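Local atomic coordinates of metallo-carboxypeptidase (Pseudomonas aeruginosa, PDB entry 4A39), a protein that probably acts as a zinc-dependent carboxypeptidase of the M14 family, cutting residues from the C-terminal ends of peptide chains. Residues 301-306 and 381-386; 294-299 and 339-344; 305-310 and 374-379. All blocks are in the same frame, centred on the assembly; numbering follows the deposited sequence.

Contact 1 of 3, residues 301-306 and 381-386; sequences QRFREE and AVLVDE
A three-residue salt-bridge network, Glu306-Arg302-Glu386, links helix 294-308 to the C-terminal region of the chain. Arg302 is its centre. Its chain bends at both chi2 (-78°) and chi3 (-63°), which turns the guanidinium edge-on to the Glu386 carboxylate. The grip is bidentate and side-on: NE of Arg302 donates to OE1 of Glu386 at 3.0 Å, and NH2 of Arg302 to OE2 of Glu386, also at 3.0 Å. Both oxygens use their syn lone pairs, both bonds are nearly straight, and the two flat groups lie almost in one plane, 5° apart. Glu386 comes from the residues near the C-terminus, its side chain extended beyond CG.

Helices 294-308 and 366-383 both belong to the α/β carboxypeptidase domain, where they pack beside each other close to the end of the chain. One turn further along helix 294-308, OE2 of Glu306 accepts a hydrogen bond from NH1 of Arg302 at 2.9 Å, through its anti lone pair, while OE1 of Glu306 is held by Arg310. The arginine is thus fixed in rotation by carboxylates at two of its edges, and their combined charge would favour its protonated form.

Leu383 packs against one face of the guanidinium: its CD2 sits 3.5 Å from NH2 of Arg302, and its CD1 presses on the helix backbone, 3.6 Å from CA of Phe303. That same methyl meets the Phe303 ring obliquely, CD1 of Leu383 lying 3.8 Å from CD2 of Phe303.

Contact 2 of 3, residues 294-299 and 339-344; sequences PRLERL and TYDCLA
The start of helix 294-308 packs here against the connection from helix 332-340 to strand 343-350, a strand of the central mixed sheet of the α/β carboxypeptidase domain. Asp341 is the turning point of that connection: it is the first residue to leave helical conformation and does so with positive phi (51°), and both its carbonyl and its carboxylate meet the arginine of the facing helix.

The polar contacts all converge on Arg295. Its chain runs extended from CG to NE, with CG anti to the backbone N, and so carries the guanidinium out from the helix to the turn. NH1 of Arg295 donates to O of Asp341 at 3.1 Å; the acceptor lies close to the guanidinium plane, but the donor stands above the carbonyl plane rather than on a lone pair. A weak second bond reaches the same oxygen from NH2, whose stronger bond goes to O of Leu387 near the C-terminus. The salt bridge between NH1 of Arg295 and OD1 of Asp341, at 3.3 Å, is looser, and the guanidinium and carboxylate planes are turned 64° apart. A water bridges the same pair, accepting from NH1 of Arg295 at 2.9 Å and donating to OD1 of Asp341 at 2.8 Å.

Van der Waals contacts make up the rest. Leu296 lays both methyls on polar groups of the turn: CD1 lies against the Asp341 carboxylate, whereas CD2 packs on the peptide linking Cys342 and Leu343, 3.6 Å from C of Cys342. The one apolar side-chain pair is Leu299 with Leu343, which turns its CD1 methyl onto the helix, 3.9 Å from CB of Leu299.

Contact 3 of 3, residues 305-310 and 374-379; sequences EELMAR and QDVLST
Leu307 and Thr379 meet at the centre of this contact, where two helices of the α/β carboxypeptidase domain pack together: the C-terminal part of helix 294-308 rests on helix 366-383. The backbones come near, with CA of Leu307 5.6 Å from CA of Thr379, and the hydroxyl OG1 of Thr379 sits 3.3 Å from CA of Leu307. The leucine side chain, its CG anti to the backbone N, crosses the threonine at about a right angle and puts CD1 3.5 Å from OG1 of Thr379. Its other methyl, CD2, goes to CG2 of Val376. On the far branch of Thr379, CG2 packs against CB of Glu306. Arg310 lies alongside with the aliphatic part of its extended chain, CD of Arg310 resting 3.7 Å from CB of Ser378.

Polar bonds within each segment set these groups in place. The Thr379 hydroxyl turns back on its own helix and donates to O of Asp375 at 3.2 Å, an oxygen that also receives the backbone N-H of Thr379. The extended chain of Arg310 brings NH1 to Glu306, where it makes two bonds: one to OE1 at 2.7 Å, nearly straight (167°) and on the anti lone pair, the other to the main-chain O at 3.0 Å. Further out, OG of Ser378 bonds to Glu204 and Arg196, while Val376 touches Phe189, so helix 366-383 is also met by helices 185-196 and 203-211. The Leu307 side chain is about 10 Å from that of Glu348, the predicted proton donor/acceptor.

No hydrogen bond crosses the segments, so the interface rests on van der Waals contact; the Thr379 hydroxyl donates within its own helix, which is consistent with its lying beside Leu307.

Overall arrangement
All three contacts use helix 294-308, meeting successive parts of it. Contact 2 sets its first turns against the entry to strand 343-350; contacts 1 and 3, which share Glu305 and Glu306, lay its later turns along helix 366-383. The centre of contact 1 is about 8 Å from that of contact 3 and about 12 Å from that of contact 2, which are themselves about 18 Å apart, so contact 1 bridges the others. It meets contact 2 through a weak, long ion pair, Glu386 with Arg298, and contact 3 where Val382 touches Arg310. The Phe303 side chain lies about 11 Å from that of Glu348 and about 13 Å from the bound (2-guanidinoethylmercapto)succinic acid.

Contact 1 of 3, residues 301-306 and 381-386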
ATOM      1  N   GLN A 301      20.086   5.207   8.059  1.00  9.30           N
ATOM      2  CA  GLN A 301      20.124   6.588   8.541  1.00 10.84           C
ATOM      3  C   GLN A 301      20.160   7.527   7.335  1.00 10.86           C
ATOM      4  O   GLN A 301      19.414   8.509   7.274  1.00  9.70           O
ATOM      5  CB  GLN A 301      21.371   6.801   9.411  1.00 12.14           C
ATOM      6  CG  GLN A 301      21.255   7.871  10.491  1.00 16.41           C
ATOM      7  CD  GLN A 301      21.034   9.261   9.947  1.00 19.43           C
ATOM      8  OE1 GLN A 301      21.805   9.748   9.121  1.00 24.18           O
ATOM      9  NE2 GLN A 301      19.983   9.921  10.421  1.00 21.07           N
ATOM     10  N   ARG A 302      21.026   7.214   6.372  1.00  9.06           N
ATOM     11  CA  ARG A 302      21.161   8.015   5.155  1.00  8.61           C
ATOM     12  C   ARG A 302      19.839   8.137   4.390  1.00  8.75           C
ATOM     13  O   ARG A 302      19.445   9.230   3.978  1.00  7.85           O
ATOM     14  CB  ARG A 302      22.220   7.392   4.241  1.00  9.89           C
ATOM     15  CG  ARG A 302      23.649   7.531   4.744  1.00 11.41           C
ATOM     16  CD  ARG A 302      24.183   8.927   4.484  1.00 12.62           C
ATOM     17  NE  ARG A 302      24.248   9.226   3.056  1.00 13.01           N
ATOM     18  CZ  ARG A 302      23.723  10.311   2.495  1.00 13.70           C
ATOM     19  NH1 ARG A 302      23.088  11.209   3.243  1.00 15.72           N
ATOM     20  NH2 ARG A 302      23.831  10.502   1.187  1.00 15.33           N
ATOM     21  N   PHE A 303      19.164   7.007   4.203  1.00  7.63           N
ATOM     22  CA  PHE A 303      17.895   6.962   3.484  1.00  7.66           C
ATOM     23  C   PHE A 303      16.819   7.813   4.158  1.00  7.71           C
ATOM     24  O   PHE A 303      16.139   8.609   3.503  1.00  7.90           O
ATOM     25  CB  PHE A 303      17.404   5.512   3.382  1.00  8.69           C
ATOM     26  CG  PHE A 303      16.136   5.350   2.591  1.00  7.61           C
ATOM     27  CD1 PHE A 303      14.893   5.506   3.203  1.00  8.61           C
ATOM     28  CD2 PHE A 303      16.179   5.045   1.234  1.00  9.00           C
ATOM     29  CE1 PHE A 303      13.714   5.363   2.481  1.00  8.10           C
ATOM     30  CE2 PHE A 303      15.004   4.898   0.501  1.00  9.59           C
ATOM     31  CZ  PHE A 303      13.767   5.058   1.128  1.00  8.59           C
ATOM     32  N   ARG A 304      16.658   7.636   5.465  1.00  8.62           N
ATOM     33  CA  ARG A 304      15.651   8.385   6.208  1.00  9.00           C
ATOM     34  C   ARG A 304      15.899   9.892   6.178  1.00  9.18           C
ATOM     35  O   ARG A 304      14.969  10.677   6.007  1.00  8.60           O
ATOM     36  CB  ARG A 304      15.598   7.909   7.665  1.00  7.02           C
ATOM     37  CG  ARG A 304      14.884   6.582   7.874  1.00  9.95           C
ATOM     38  CD  ARG A 304      14.833   6.226   9.354  1.00 12.15           C
ATOM     39  NE  ARG A 304      14.030   5.037   9.621  1.00 11.95           N
ATOM     40  CZ  ARG A 304      14.491   3.946  10.226  1.00 12.87           C
ATOM     41  NH1 ARG A 304      15.758   3.888  10.621  1.00 10.48           N
ATOM     42  NH2 ARG A 304      13.687   2.912  10.431  1.00 14.08           N
ATOM     43  N   GLU A 305      17.165  10.275   6.327  1.00  9.03           N
ATOM     44  CA  GLU A 305      17.550  11.690   6.333  1.00 10.09           C
ATOM     45  C   GLU A 305      17.317  12.354   4.983  1.00  9.34           C
ATOM     46  O   GLU A 305      16.765  13.458   4.904  1.00  9.33           O
ATOM     47  CB  GLU A 305      19.023  11.825   6.732  1.00 12.73           C
ATOM     48  CG  GLU A 305      19.409  13.222   7.205  1.00 18.90           C
ATOM     49  CD  GLU A 305      20.786  13.265   7.842  1.00 21.46           C
ATOM     50  OE1 GLU A 305      21.355  12.186   8.118  1.00 23.07           O
ATOM     51  OE2 GLU A 305      21.295  14.385   8.073  1.00 24.11           O
ATOM     52  N   GLU A 306      17.737  11.690   3.912  1.00  7.74           N
ATOM     53  CA  GLU A 306      17.570  12.239   2.575  1.00  7.55           C
ATOM     54  C   GLU A 306      16.102  12.274   2.151  1.00  9.21           C
ATOM     55  O   GLU A 306      15.677  13.202   1.465  1.00 10.78           O
ATOM     56  CB  GLU A 306      18.392  11.439   1.559  1.00  9.13           C
ATOM     57  CG  GLU A 306      19.905  11.545   1.757  1.00 11.35           C
ATOM     58  CD  GLU A 306      20.476  12.915   1.413  1.00 13.55           C
ATOM     59  OE1 GLU A 306      19.712  13.828   1.029  1.00 13.55           O
ATOM     60  OE2 GLU A 306      21.709  13.078   1.525  1.00 14.73           O
ATOM     61  N   ALA A 381      18.390   8.086  -5.994  1.00  8.80           N
ATOM     62  CA  ALA A 381      19.352   8.670  -6.923  1.00  9.95           C
ATOM     63  C   ALA A 381      20.566   9.209  -6.170  1.00 11.40           C
ATOM     64  O   ALA A 381      21.700   9.105  -6.644  1.00 12.12           O
ATOM     65  CB  ALA A 381      18.695   9.787  -7.722  1.00  9.18           C
ATOM     66  N   VAL A 382      20.324   9.785  -4.996  1.00 11.77           N
ATOM     67  CA  VAL A 382      21.395  10.341  -4.172  1.00 13.79           C
ATOM     68  C   VAL A 382      22.249   9.265  -3.506  1.00 14.46           C
ATOM     69  O   VAL A 382      23.464   9.419  -3.373  1.00 16.04           O
ATOM     70  CB  VAL A 382      20.829  11.249  -3.055  1.00 14.32           C
ATOM     71  CG1 VAL A 382      21.958  11.742  -2.153  1.00 17.33           C
ATOM     72  CG2 VAL A 382      20.088  12.422  -3.668  1.00 17.05           C
ATOM     73  N   LEU A 383      21.610   8.174  -3.099  1.00 13.89           N
ATOM     74  CA  LEU A 383      22.291   7.083  -2.407  1.00 13.47           C
ATOM     75  C   LEU A 383      22.860   5.977  -3.290  1.00 12.12           C
ATOM     76  O   LEU A 383      23.544   5.087  -2.789  1.00 10.44           O
ATOM     77  CB  LEU A 383      21.333   6.422  -1.412  1.00 15.33           C
ATOM     78  CG  LEU A 383      20.496   7.292  -0.474  1.00 16.67           C
ATOM     79  CD1 LEU A 383      19.625   6.389   0.386  1.00 17.22           C
ATOM     80  CD2 LEU A 383      21.399   8.151   0.392  1.00 17.32           C
ATOM     81  N   VAL A 384      22.588   6.024  -4.591  1.00 12.70           N
ATOM     82  CA  VAL A 384      23.042   4.963  -5.487  1.00 14.01           C
ATOM     83  C   VAL A 384      24.496   4.505  -5.331  1.00 14.09           C
ATOM     84  O   VAL A 384      24.763   3.302  -5.323  1.00 14.42           O
ATOM     85  CB  VAL A 384      22.776   5.332  -6.971  1.00 15.33           C
ATOM     86  CG1 VAL A 384      23.790   6.347  -7.459  1.00 16.37           C
ATOM     87  CG2 VAL A 384      22.800   4.072  -7.823  1.00 16.92           C
ATOM     88  N   ASP A 385      25.431   5.442  -5.196  1.00 14.51           N
ATOM     89  CA  ASP A 385      26.842   5.078  -5.056  1.00 14.24           C
ATOM     90  C   ASP A 385      27.205   4.480  -3.697  1.00 12.73           C
ATOM     91  O   ASP A 385      28.318   3.977  -3.515  1.00 13.20           O
ATOM     92  CB  ASP A 385      27.738   6.295  -5.309  1.00 17.01           C
ATOM     93  CG  ASP A 385      27.579   6.858  -6.706  1.00 18.92           C
ATOM     94  OD1 ASP A 385      27.590   6.064  -7.667  1.00 20.75           O
ATOM     95  OD2 ASP A 385      27.455   8.096  -6.845  1.00 23.97           O
ATOM     96  N   GLU A 386      26.272   4.531  -2.751  1.00 10.35           N
ATOM     97  CA  GLU A 386      26.517   4.015  -1.403  1.00 11.28           C
ATOM     98  C   GLU A 386      25.854   2.667  -1.119  1.00  8.65           C
ATOM     99  O   GLU A 386      26.155   2.030  -0.112  1.00 10.14           O
ATOM    100  CB  GLU A 386      26.024   5.028  -0.365  1.00 12.15           C
ATOM    101  CG  GLU A 386      26.668   6.398  -0.466  1.00 16.43           C
ATOM    102  CD  GLU A 386      25.993   7.423   0.424  1.00 17.07           C
ATOM    103  OE1 GLU A 386      25.857   7.169   1.640  1.00 18.35           O
ATOM    104  OE2 GLU A 386      25.602   8.490  -0.093  1.00 20.12           O
TER

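Contact 2 of 3, residues 294-299 and 339-344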
ATOM      1  N   PRO A 294      26.950  -2.488  10.797  1.00  7.56           N
ATOM      2  CA  PRO A 294      27.096  -1.034  10.908  1.00  7.37           C
ATOM      3  C   PRO A 294      26.872  -0.385   9.539  1.00  7.65           C
ATOM      4  O   PRO A 294      26.376   0.738   9.442  1.00  7.55           O
ATOM      5  CB  PRO A 294      28.529  -0.873  11.404  1.00  9.01           C
ATOM      6  CG  PRO A 294      28.726  -2.101  12.248  1.00  8.59           C
ATOM      7  CD  PRO A 294      28.111  -3.181  11.383  1.00  8.10           C
ATOM      8  N   ARG A 295      27.239  -1.102   8.480  1.00  6.32           N
ATOM      9  CA  ARG A 295      27.058  -0.601   7.122  1.00  7.46           C
ATOM     10  C   ARG A 295      25.584  -0.337   6.851  1.00  7.68           C
ATOM     11  O   ARG A 295      25.212   0.721   6.335  1.00  8.34           O
ATOM     12  CB  ARG A 295      27.588  -1.616   6.100  1.00  6.24           C
ATOM     13  CG  ARG A 295      27.041  -1.412   4.692  1.00  8.48           C
ATOM     14  CD  ARG A 295      27.590  -2.434   3.699  1.00  5.86           C
ATOM     15  NE  ARG A 295      26.809  -2.431   2.463  1.00  9.28           N
ATOM     16  CZ  ARG A 295      25.760  -3.217   2.239  1.00  7.61           C
ATOM     17  NH1 ARG A 295      25.369  -4.087   3.162  1.00  9.04           N
ATOM     18  NH2 ARG A 295      25.086  -3.115   1.101  1.00  8.92           N
ATOM     19  N   LEU A 296      24.750  -1.309   7.198  1.00  7.99           N
ATOM     20  CA  LEU A 296      23.315  -1.185   6.990  1.00  7.86           C
ATOM     21  C   LEU A 296      22.696  -0.152   7.930  1.00  8.02           C
ATOM     22  O   LEU A 296      21.755   0.548   7.555  1.00  8.24           O
ATOM     23  CB  LEU A 296      22.644  -2.552   7.160  1.00  6.91           C
ATOM     24  CG  LEU A 296      22.980  -3.549   6.042  1.00  8.09           C
ATOM     25  CD1 LEU A 296      22.374  -4.902   6.351  1.00  8.45           C
ATOM     26  CD2 LEU A 296      22.451  -3.018   4.712  1.00  9.29           C
ATOM     27  N   GLU A 297      23.233  -0.052   9.143  1.00  7.28           N
ATOM     28  CA  GLU A 297      22.731   0.912  10.119  1.00  8.60           C
ATOM     29  C   GLU A 297      22.890   2.324   9.563  1.00  8.50           C
ATOM     30  O   GLU A 297      21.981   3.157   9.666  1.00  8.47           O
ATOM     31  CB  GLU A 297      23.500   0.778  11.436  1.00  6.40           C
ATOM     32  CG  GLU A 297      22.858   1.501  12.612  1.00 10.72           C
ATOM     33  CD  GLU A 297      23.544   1.187  13.926  1.00 12.34           C
ATOM     34  OE1 GLU A 297      24.619   1.763  14.193  1.00 18.05           O
ATOM     35  OE2 GLU A 297      23.012   0.355  14.689  1.00 15.91           O
ATOM     36  N   ARG A 298      24.048   2.588   8.968  1.00  8.36           N
ATOM     37  CA  ARG A 298      24.331   3.898   8.394  1.00  9.38           C
ATOM     38  C   ARG A 298      23.486   4.163   7.151  1.00  8.22           C
ATOM     39  O   ARG A 298      23.001   5.279   6.956  1.00  9.56           O
ATOM     40  CB  ARG A 298      25.814   4.009   8.034  1.00 11.44           C
ATOM     41  CG  ARG A 298      26.203   5.365   7.472  1.00 13.95           C
ATOM     42  CD  ARG A 298      27.704   5.454   7.242  1.00 18.94           C
ATOM     43  NE  ARG A 298      28.179   4.542   6.207  1.00 21.02           N
ATOM     44  CZ  ARG A 298      28.030   4.750   4.903  1.00 20.27           C
ATOM     45  NH1 ARG A 298      27.416   5.843   4.468  1.00 20.74           N
ATOM     46  NH2 ARG A 298      28.507   3.866   4.036  1.00 21.65           N
ATOM     47  N   LEU A 299      23.314   3.144   6.312  1.00  8.19           N
ATOM     48  CA  LEU A 299      22.521   3.303   5.097  1.00  7.30           C
ATOM     49  C   LEU A 299      21.079   3.639   5.430  1.00  6.40           C
ATOM     50  O   LEU A 299      20.460   4.455   4.744  1.00  6.61           O
ATOM     51  CB  LEU A 299      22.577   2.035   4.231  1.00  8.25           C
ATOM     52  CG  LEU A 299      23.825   1.889   3.348  1.00  8.38           C
ATOM     53  CD1 LEU A 299      23.804   0.541   2.631  1.00  9.30           C
ATOM     54  CD2 LEU A 299      23.873   3.020   2.330  1.00 12.20           C
ATOM     55  N   THR A 339      18.927 -11.947   3.693  1.00  5.24           N
ATOM     56  CA  THR A 339      19.318 -12.916   2.678  1.00  5.33           C
ATOM     57  C   THR A 339      20.245 -12.312   1.636  1.00  4.83           C
ATOM     58  O   THR A 339      21.160 -12.981   1.147  1.00  6.03           O
ATOM     59  CB  THR A 339      18.076 -13.503   1.973  1.00  5.43           C
ATOM     60  OG1 THR A 339      17.250 -14.161   2.941  1.00  6.02           O
ATOM     61  CG2 THR A 339      18.488 -14.513   0.906  1.00  7.79           C
ATOM     62  N   TYR A 340      20.029 -11.038   1.320  1.00  4.60           N
ATOM     63  CA  TYR A 340      20.835 -10.363   0.311  1.00  4.19           C
ATOM     64  C   TYR A 340      21.775  -9.282   0.840  1.00  5.07           C
ATOM     65  O   TYR A 340      22.500  -8.656   0.060  1.00  4.84           O
ATOM     66  CB  TYR A 340      19.906  -9.800  -0.770  1.00  6.13           C
ATOM     67  CG  TYR A 340      19.176 -10.903  -1.500  1.00  5.30           C
ATOM     68  CD1 TYR A 340      19.811 -11.636  -2.502  1.00  7.38           C
ATOM     69  CD2 TYR A 340      17.888 -11.281  -1.124  1.00  5.57           C
ATOM     70  CE1 TYR A 340      19.185 -12.723  -3.106  1.00  7.70           C
ATOM     71  CE2 TYR A 340      17.250 -12.370  -1.723  1.00  7.73           C
ATOM     72  CZ  TYR A 340      17.907 -13.085  -2.710  1.00  9.40           C
ATOM     73  OH  TYR A 340      17.297 -14.172  -3.292  1.00 10.09           O
ATOM     74  N   ASP A 341      21.778  -9.091   2.159  1.00  5.20           N
ATOM     75  CA  ASP A 341      22.636  -8.096   2.807  1.00  4.88           C
ATOM     76  C   ASP A 341      22.473  -6.734   2.133  1.00  5.80           C
ATOM     77  O   ASP A 341      23.454  -6.077   1.779  1.00  5.55           O
ATOM     78  CB  ASP A 341      24.100  -8.543   2.728  1.00  5.63           C
ATOM     79  CG  ASP A 341      25.033  -7.650   3.530  1.00  6.54           C
ATOM     80  OD1 ASP A 341      24.577  -7.040   4.522  1.00  6.18           O
ATOM     81  OD2 ASP A 341      26.229  -7.571   3.166  1.00  6.74           O
ATOM     82  N   CYS A 342      21.225  -6.302   1.974  1.00  4.61           N
ATOM     83  CA  CYS A 342      20.951  -5.031   1.316  1.00  4.28           C
ATOM     84  C   CYS A 342      20.115  -4.110   2.177  1.00  4.91           C
ATOM     85  O   CYS A 342      19.477  -4.542   3.137  1.00  4.51           O
ATOM     86  CB  CYS A 342      20.193  -5.270   0.005  1.00  4.31           C
ATOM     87  SG  CYS A 342      18.532  -5.986   0.236  1.00  6.67           S
ATOM     88  N   LEU A 343      20.124  -2.830   1.823  1.00  4.38           N
ATOM     89  CA  LEU A 343      19.317  -1.845   2.525  1.00  4.62           C
ATOM     90  C   LEU A 343      17.879  -2.284   2.266  1.00  5.31           C
ATOM     91  O   LEU A 343      17.506  -2.560   1.120  1.00  4.93           O
ATOM     92  CB  LEU A 343      19.561  -0.451   1.942  1.00  5.82           C
ATOM     93  CG  LEU A 343      18.678   0.683   2.474  1.00  5.70           C
ATOM     94  CD1 LEU A 343      18.863   0.817   3.980  1.00  7.50           C
ATOM     95  CD2 LEU A 343      19.044   1.985   1.778  1.00  6.05           C
ATOM     96  N   ALA A 344      17.080  -2.364   3.324  1.00  5.32           N
ATOM     97  CA  ALA A 344      15.694  -2.801   3.193  1.00  6.61           C
ATOM     98  C   ALA A 344      14.790  -2.098   4.188  1.00  6.04           C
ATOM     99  O   ALA A 344      15.128  -1.971   5.364  1.00  6.95           O
ATOM    100  CB  ALA A 344      15.603  -4.310   3.402  1.00  4.96           C
TER
HETATM  101  O   HOH W   1      26.513  -5.318   5.526  1.00  6.57           O

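Contact 3 of 3, residues 305-310 and 374-379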
ATOM      1  N   GLU A 305      17.165  10.275   6.327  1.00  9.03           N
ATOM      2  CA  GLU A 305      17.550  11.690   6.333  1.00 10.09           C
ATOM      3  C   GLU A 305      17.317  12.354   4.983  1.00  9.34           C
ATOM      4  O   GLU A 305      16.765  13.458   4.904  1.00  9.33           O
ATOM      5  CB  GLU A 305      19.023  11.825   6.732  1.00 12.73           C
ATOM      6  CG  GLU A 305      19.409  13.222   7.205  1.00 18.90           C
ATOM      7  CD  GLU A 305      20.786  13.265   7.842  1.00 21.46           C
ATOM      8  OE1 GLU A 305      21.355  12.186   8.118  1.00 23.07           O
ATOM      9  OE2 GLU A 305      21.295  14.385   8.073  1.00 24.11           O
ATOM     10  N   GLU A 306      17.737  11.690   3.912  1.00  7.74           N
ATOM     11  CA  GLU A 306      17.570  12.239   2.575  1.00  7.55           C
ATOM     12  C   GLU A 306      16.102  12.274   2.151  1.00  9.21           C
ATOM     13  O   GLU A 306      15.677  13.202   1.465  1.00 10.78           O
ATOM     14  CB  GLU A 306      18.392  11.439   1.559  1.00  9.13           C
ATOM     15  CG  GLU A 306      19.905  11.545   1.757  1.00 11.35           C
ATOM     16  CD  GLU A 306      20.476  12.915   1.413  1.00 13.55           C
ATOM     17  OE1 GLU A 306      19.712  13.828   1.029  1.00 13.55           O
ATOM     18  OE2 GLU A 306      21.709  13.078   1.525  1.00 14.73           O
ATOM     19  N   LEU A 307      15.319  11.282   2.566  1.00  8.60           N
ATOM     20  CA  LEU A 307      13.907  11.263   2.195  1.00  8.96           C
ATOM     21  C   LEU A 307      13.113  12.304   2.978  1.00  8.66           C
ATOM     22  O   LEU A 307      12.196  12.925   2.443  1.00 10.18           O
ATOM     23  CB  LEU A 307      13.304   9.876   2.416  1.00  8.18           C
ATOM     24  CG  LEU A 307      11.820   9.727   2.058  1.00  8.24           C
ATOM     25  CD1 LEU A 307      11.563  10.214   0.638  1.00  7.31           C
ATOM     26  CD2 LEU A 307      11.415   8.273   2.205  1.00  9.22           C
ATOM     27  N   MET A 308      13.467  12.496   4.244  1.00  9.31           N
ATOM     28  CA  MET A 308      12.771  13.475   5.067  1.00 10.48           C
ATOM     29  C   MET A 308      13.032  14.884   4.529  1.00 11.18           C
ATOM     30  O   MET A 308      12.193  15.779   4.662  1.00 10.92           O
ATOM     31  CB  MET A 308      13.229  13.355   6.526  1.00 12.22           C
ATOM     32  CG  MET A 308      12.519  14.299   7.495  1.00 13.87           C
ATOM     33  SD  MET A 308      12.819  13.863   9.229  1.00 14.49           S
ATOM     34  CE  MET A 308      11.222  14.169   9.928  1.00 20.14           C
ATOM     35  N   ALA A 309      14.187  15.073   3.899  1.00 10.93           N
ATOM     36  CA  ALA A 309      14.534  16.381   3.353  1.00 11.18           C
ATOM     37  C   ALA A 309      13.807  16.669   2.044  1.00 11.02           C
ATOM     38  O   ALA A 309      13.742  17.818   1.603  1.00 12.88           O
ATOM     39  CB  ALA A 309      16.040  16.473   3.135  1.00 13.25           C
ATOM     40  N   ARG A 310      13.243  15.632   1.434  1.00 11.01           N
ATOM     41  CA  ARG A 310      12.558  15.785   0.153  1.00 11.69           C
ATOM     42  C   ARG A 310      11.047  15.542   0.114  1.00 13.44           C
ATOM     43  O   ARG A 310      10.332  16.228  -0.617  1.00 13.79           O
ATOM     44  CB  ARG A 310      13.211  14.872  -0.887  1.00 14.31           C
ATOM     45  CG  ARG A 310      14.673  15.177  -1.160  1.00 15.62           C
ATOM     46  CD  ARG A 310      15.232  14.242  -2.219  1.00 17.85           C
ATOM     47  NE  ARG A 310      16.569  14.641  -2.647  1.00 17.54           N
ATOM     48  CZ  ARG A 310      17.643  14.628  -1.864  1.00 17.79           C
ATOM     49  NH1 ARG A 310      17.547  14.232  -0.603  1.00 16.26           N
ATOM     50  NH2 ARG A 310      18.818  15.015  -2.347  1.00 18.26           N
ATOM     51  N   GLN A 374       7.593   9.288  -6.022  1.00  6.85           N
ATOM     52  CA  GLN A 374       8.526  10.074  -6.810  1.00  7.85           C
ATOM     53  C   GLN A 374       9.669  10.614  -5.949  1.00  7.69           C
ATOM     54  O   GLN A 374      10.809  10.698  -6.411  1.00  8.47           O
ATOM     55  CB  GLN A 374       7.779  11.213  -7.505  1.00 10.51           C
ATOM     56  CG  GLN A 374       6.727  10.703  -8.481  1.00 12.42           C
ATOM     57  CD  GLN A 374       5.984  11.815  -9.188  1.00 17.92           C
ATOM     58  OE1 GLN A 374       5.339  12.647  -8.551  1.00 20.43           O
ATOM     59  NE2 GLN A 374       6.066  11.832 -10.513  1.00 21.16           N
ATOM     60  N   ASP A 375       9.379  10.968  -4.698  1.00  8.22           N
ATOM     61  CA  ASP A 375      10.423  11.490  -3.825  1.00  7.93           C
ATOM     62  C   ASP A 375      11.369  10.378  -3.393  1.00  9.08           C
ATOM     63  O   ASP A 375      12.546  10.622  -3.122  1.00  7.74           O
ATOM     64  CB  ASP A 375       9.822  12.194  -2.602  1.00  7.94           C
ATOM     65  CG  ASP A 375       9.110  13.487  -2.967  1.00 10.23           C
ATOM     66  OD1 ASP A 375       9.548  14.157  -3.931  1.00  9.39           O
ATOM     67  OD2 ASP A 375       8.129  13.847  -2.285  1.00  9.42           O
ATOM     68  N   VAL A 376      10.857   9.154  -3.328  1.00  7.55           N
ATOM     69  CA  VAL A 376      11.698   8.022  -2.967  1.00  7.34           C
ATOM     70  C   VAL A 376      12.711   7.810  -4.095  1.00  7.44           C
ATOM     71  O   VAL A 376      13.873   7.488  -3.846  1.00  7.17           O
ATOM     72  CB  VAL A 376      10.857   6.739  -2.761  1.00  7.44           C
ATOM     73  CG1 VAL A 376      11.755   5.508  -2.798  1.00  7.73           C
ATOM     74  CG2 VAL A 376      10.136   6.806  -1.419  1.00  8.49           C
ATOM     75  N   LEU A 377      12.274   7.996  -5.337  1.00  7.82           N
ATOM     76  CA  LEU A 377      13.175   7.836  -6.471  1.00  7.98           C
ATOM     77  C   LEU A 377      14.303   8.855  -6.366  1.00  9.07           C
ATOM     78  O   LEU A 377      15.455   8.539  -6.656  1.00  8.94           O
ATOM     79  CB  LEU A 377      12.424   8.007  -7.796  1.00  8.97           C
ATOM     80  CG  LEU A 377      11.593   6.798  -8.240  1.00 10.41           C
ATOM     81  CD1 LEU A 377      10.844   7.120  -9.524  1.00  9.37           C
ATOM     82  CD2 LEU A 377      12.513   5.605  -8.449  1.00 10.45           C
ATOM     83  N   SER A 378      13.971  10.073  -5.944  1.00 10.21           N
ATOM     84  CA  SER A 378      14.983  11.114  -5.786  1.00  9.10           C
ATOM     85  C   SER A 378      15.994  10.689  -4.727  1.00  9.26           C
ATOM     86  O   SER A 378      17.197  10.908  -4.881  1.00  9.42           O
ATOM     87  CB  SER A 378      14.341  12.441  -5.370  1.00  9.29           C
ATOM     88  OG  SER A 378      13.632  13.031  -6.445  1.00 11.69           O
ATOM     89  N   THR A 379      15.497  10.080  -3.654  1.00  5.97           N
ATOM     90  CA  THR A 379      16.353   9.623  -2.566  1.00  6.76           C
ATOM     91  C   THR A 379      17.298   8.520  -3.039  1.00  8.10           C
ATOM     92  O   THR A 379      18.485   8.523  -2.703  1.00  8.60           O
ATOM     93  CB  THR A 379      15.504   9.114  -1.377  1.00  6.29           C
ATOM     94  OG1 THR A 379      14.716  10.199  -0.866  1.00  8.29           O
ATOM     95  CG2 THR A 379      16.398   8.572  -0.262  1.00  8.53           C
TER